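Local coordinates for response regulator CheY-like protein (Mesorhizobium loti, PDB 3SNK) that forms the CheY-like receiver domain of a longer pilus assembly protein whose family is generally credited with binding and hydrolysing ATP, at residues A[69-79]-A[97-108]. Sequence-based numbering, arbitrary orientation.
Sequences GGDLLGKPGIV and LTSEQTRVLVRM
Leu73 drives its two methyls into the flank of helix 99-107. CD1 lies 3.9 Å from Leu97 CD1 and also rests on the Gln101 backbone, while CD2 meets the selenium of the selenomethionine Met108 at 3.6 Å and reaches Val104 CG1. Chi1 of -61°, with CG anti to the carbonyl carbon, carries the branch toward the helix, and chi2 of 161° sends CD1 to Leu97 and CD2 to Met108. Further along, Val104 CG1 touches Ile78 CG2 at 3.6 Å, the two side chains crossing at about a right angle, and the bent end of Met108 lies over Ile78 CG1. Val79 CG2 packs against Arg107 CB at 3.8 Å.

The polar grip belongs to Gln101. Its NE2 makes two weak hydrogen bonds, to Gly69 O and Gly70 O, and a water bridges the second pair, donating to Gly70 O at 2.7 Å and accepting from NE2. The amide's OE1 turns back on its own helix, taking Thr98 N at 2.9 Å in the carbonyl plane, on a lone pair, and meeting Thr98 OG1 above that plane. With the weak Gln101 N to Thr98 OG1 bond this makes a capping box. A leucine in place of Gln101 would probably leave Thr98 N without its side-chain acceptor and strip the weak amide bonds from the Gly69 and Gly70 carbonyls. Gly70, at phi 90°, has no space for a CB.

Leu73, Leu105 and Met108 also touch strand 62-68, so the contact joins two successive beta-alpha-beta crossovers (62-68 to 90-94 and 90-94 to 112-115) of the 2-1-3-4-5 receiver fold.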
loop_
_atom_site.group_PDB
_atom_site.type_symbol
_atom_site.label_atom_id
_atom_site.label_comp_id
_atom_site.label_asym_id
_atom_site.label_seq_id
_atom_site.Cartn_x
_atom_site.Cartn_y
_atom_site.Cartn_z
ATOM N N GLY A 69 -5.293 11.917 1.785
ATOM C CA GLY A 69 -4.807 13.224 2.217
ATOM C C GLY A 69 -3.600 13.167 3.156
ATOM O O GLY A 69 -3.032 14.209 3.497
ATOM N N GLY A 70 -3.208 11.954 3.578
ATOM C CA GLY A 70 -2.053 11.727 4.449
ATOM C C GLY A 70 -2.327 11.754 5.941
ATOM O O GLY A 70 -1.411 12.000 6.727
ATOM N N ASP A 71 -3.582 11.473 6.339
ATOM C CA ASP A 71 -4.027 11.454 7.732
ATOM C C ASP A 71 -3.219 10.425 8.558
ATOM O O ASP A 71 -2.802 10.733 9.673
ATOM C CB ASP A 71 -5.545 11.145 7.819
ATOM C CG ASP A 71 -6.446 11.910 6.843
ATOM O OD1 ASP A 71 -6.432 11.576 5.615
ATOM O OD2 ASP A 71 -7.224 12.785 7.312
ATOM N N LEU A 72 -2.970 9.230 7.987
ATOM C CA LEU A 72 -2.235 8.138 8.625
ATOM C C LEU A 72 -0.767 8.512 8.943
ATOM O O LEU A 72 -0.245 8.037 9.934
ATOM C CB LEU A 72 -2.288 6.877 7.750
ATOM C CG LEU A 72 -1.886 5.557 8.420
ATOM C CD1 LEU A 72 -2.968 5.065 9.368
ATOM C CD2 LEU A 72 -1.609 4.490 7.385
ATOM N N LEU A 73 -0.139 9.403 8.161
ATOM C CA LEU A 73 1.251 9.828 8.356
ATOM C C LEU A 73 1.451 10.651 9.621
ATOM O O LEU A 73 2.588 10.803 10.078
ATOM C CB LEU A 73 1.749 10.623 7.144
ATOM C CG LEU A 73 1.767 9.880 5.814
ATOM C CD1 LEU A 73 1.822 10.859 4.667
ATOM C CD2 LEU A 73 2.929 8.861 5.729
ATOM N N GLY A 74 0.358 11.180 10.170
ATOM C CA GLY A 74 0.381 11.936 11.415
ATOM C C GLY A 74 0.136 11.076 12.642
ATOM O O GLY A 74 0.113 11.595 13.756
ATOM N N LYS A 75 -0.064 9.756 12.455
ATOM C CA LYS A 75 -0.290 8.825 13.560
ATOM C C LYS A 75 1.044 8.527 14.263
ATOM O O LYS A 75 2.033 8.221 13.593
ATOM C CB LYS A 75 -1.001 7.545 13.105
ATOM C CG LYS A 75 -2.443 7.449 13.600
ATOM C CD LYS A 75 -3.455 8.089 12.647
ATOM C CE LYS A 75 -4.834 8.205 13.258
ATOM N NZ LYS A 75 -5.485 6.880 13.448
ATOM N N PRO A 76 1.074 8.652 15.615
ATOM C CA PRO A 76 2.343 8.555 16.361
ATOM C C PRO A 76 3.312 7.394 16.056
ATOM O O PRO A 76 4.521 7.655 15.958
ATOM C CB PRO A 76 1.901 8.525 17.836
ATOM C CG PRO A 76 0.397 8.570 17.832
ATOM C CD PRO A 76 -0.018 9.102 16.506
ATOM N N GLY A 77 2.851 6.155 15.940
ATOM C CA GLY A 77 3.827 5.084 15.690
ATOM C C GLY A 77 3.838 4.499 14.289
ATOM O O GLY A 77 4.162 3.319 14.124
ATOM N N ILE A 78 3.520 5.322 13.268
ATOM C CA ILE A 78 3.391 4.883 11.882
ATOM C C ILE A 78 4.675 4.249 11.272
ATOM O O ILE A 78 4.559 3.217 10.610
ATOM C CB ILE A 78 2.809 6.001 10.949
ATOM C CG1 ILE A 78 2.433 5.457 9.543
ATOM C CG2 ILE A 78 3.697 7.235 10.850
ATOM C CD1 ILE A 78 1.508 4.266 9.563
ATOM N N VAL A 79 5.861 4.845 11.477
ATOM C CA VAL A 79 7.115 4.328 10.906
ATOM C C VAL A 79 7.497 3.009 11.588
ATOM O O VAL A 79 7.999 2.095 10.903
ATOM C CB VAL A 79 8.257 5.374 10.933
ATOM C CG1 VAL A 79 9.568 4.785 10.417
ATOM C CG2 VAL A 79 7.858 6.610 10.098
ATOM N N LEU A 97 1.076 15.932 -0.628
ATOM C CA LEU A 97 1.486 15.973 0.772
ATOM C C LEU A 97 2.306 17.217 1.083
ATOM O O LEU A 97 2.878 17.803 0.160
ATOM C CB LEU A 97 2.349 14.737 1.094
ATOM C CG LEU A 97 1.728 13.360 0.908
ATOM C CD1 LEU A 97 2.762 12.261 1.193
ATOM C CD2 LEU A 97 0.463 13.181 1.772
ATOM N N THR A 98 2.424 17.565 2.391
ATOM C CA THR A 98 3.291 18.651 2.873
ATOM C C THR A 98 4.676 18.085 3.032
ATOM O O THR A 98 4.845 16.860 3.007
ATOM C CB THR A 98 2.796 19.288 4.199
ATOM O OG1 THR A 98 2.763 18.312 5.238
ATOM C CG2 THR A 98 1.453 19.986 4.066
ATOM N N SER A 99 5.659 18.956 3.266
ATOM C CA SER A 99 7.046 18.574 3.488
ATOM C C SER A 99 7.192 17.680 4.712
ATOM O O SER A 99 7.980 16.724 4.680
ATOM C CB SER A 99 7.902 19.820 3.660
ATOM O OG SER A 99 7.532 20.510 4.841
ATOM N N GLU A 100 6.434 17.999 5.792
ATOM C CA GLU A 100 6.418 17.261 7.064
ATOM C C GLU A 100 5.877 15.859 6.826
ATOM O O GLU A 100 6.388 14.889 7.387
ATOM C CB GLU A 100 5.562 18.015 8.102
ATOM C CG GLU A 100 5.565 17.412 9.501
ATOM C CD GLU A 100 4.533 18.004 10.445
ATOM O OE1 GLU A 100 3.343 17.625 10.338
ATOM O OE2 GLU A 100 4.915 18.835 11.300
ATOM N N GLN A 101 4.864 15.749 5.968
ATOM C CA GLN A 101 4.286 14.464 5.639
ATOM C C GLN A 101 5.213 13.677 4.728
ATOM O O GLN A 101 5.265 12.455 4.850
ATOM C CB GLN A 101 2.925 14.646 4.991
ATOM C CG GLN A 101 1.869 15.156 5.966
ATOM C CD GLN A 101 0.607 15.526 5.236
ATOM O OE1 GLN A 101 0.634 16.202 4.209
ATOM N NE2 GLN A 101 -0.530 15.077 5.744
ATOM N N THR A 102 5.948 14.369 3.822
ATOM C CA THR A 102 6.876 13.736 2.872
ATOM C C THR A 102 8.039 13.117 3.662
ATOM O O THR A 102 8.502 12.037 3.289
ATOM C CB THR A 102 7.280 14.715 1.759
ATOM O OG1 THR A 102 6.117 14.951 0.963
ATOM C CG2 THR A 102 8.388 14.169 0.843
ATOM N N ARG A 103 8.443 13.756 4.775
ATOM C CA ARG A 103 9.473 13.291 5.701
ATOM C C ARG A 103 9.112 11.934 6.316
ATOM O O ARG A 103 9.970 11.054 6.406
ATOM C CB ARG A 103 9.669 14.302 6.829
ATOM C CG ARG A 103 10.741 15.315 6.566
ATOM C CD ARG A 103 11.822 15.294 7.627
ATOM N NE ARG A 103 12.933 16.158 7.232
ATOM C CZ ARG A 103 14.173 15.745 6.989
ATOM N NH1 ARG A 103 14.498 14.465 7.149
ATOM N NH2 ARG A 103 15.104 16.613 6.612
ATOM N N VAL A 104 7.841 11.783 6.754
ATOM C CA VAL A 104 7.316 10.550 7.344
ATOM C C VAL A 104 7.286 9.505 6.256
ATOM O O VAL A 104 7.745 8.390 6.499
ATOM C CB VAL A 104 5.922 10.721 8.013
ATOM C CG1 VAL A 104 5.445 9.403 8.609
ATOM C CG2 VAL A 104 5.945 11.812 9.081
ATOM N N LEU A 105 6.759 9.870 5.051
ATOM C CA LEU A 105 6.691 8.972 3.901
ATOM C C LEU A 105 8.104 8.462 3.524
ATOM O O LEU A 105 8.269 7.279 3.257
ATOM C CB LEU A 105 5.979 9.608 2.681
ATOM C CG LEU A 105 5.772 8.686 1.463
ATOM C CD1 LEU A 105 4.987 7.426 1.825
ATOM C CD2 LEU A 105 5.095 9.406 0.337
ATOM N N VAL A 106 9.112 9.339 3.541
ATOM C CA VAL A 106 10.490 8.954 3.264
ATOM C C VAL A 106 10.926 7.883 4.291
ATOM O O VAL A 106 11.460 6.857 3.885
ATOM C CB VAL A 106 11.481 10.144 3.210
ATOM C CG1 VAL A 106 12.928 9.657 3.268
ATOM C CG2 VAL A 106 11.259 10.989 1.964
ATOM N N ARG A 107 10.638 8.095 5.588
ATOM C CA ARG A 107 11.023 7.161 6.644
ATOM C C ARG A 107 10.285 5.838 6.529
ATOM O O ARG A 107 10.794 4.828 6.996
ATOM C CB ARG A 107 10.795 7.757 8.034
ATOM C CG ARG A 107 11.709 8.926 8.343
ATOM C CD ARG A 107 11.807 9.166 9.836
ATOM N NE ARG A 107 10.534 9.583 10.423
ATOM C CZ ARG A 107 10.127 10.845 10.510
ATOM N NH1 ARG A 107 10.885 11.829 10.039
ATOM N NH2 ARG A 107 8.957 11.134 11.067
HETATM N N MSE A 108 9.092 5.842 5.924
HETATM C CA MSE A 108 8.311 4.628 5.711
HETATM C C MSE A 108 8.878 3.757 4.597
HETATM O O MSE A 108 8.428 2.634 4.437
HETATM C CB MSE A 108 6.839 4.940 5.480
HETATM C CG MSE A 108 6.144 5.193 6.813
HETATM SE SE MSE A 108 4.411 5.670 6.341
HETATM C CE MSE A 108 3.707 3.814 6.311
HETATM O O HOH W 1 -0.541 13.910 8.471
#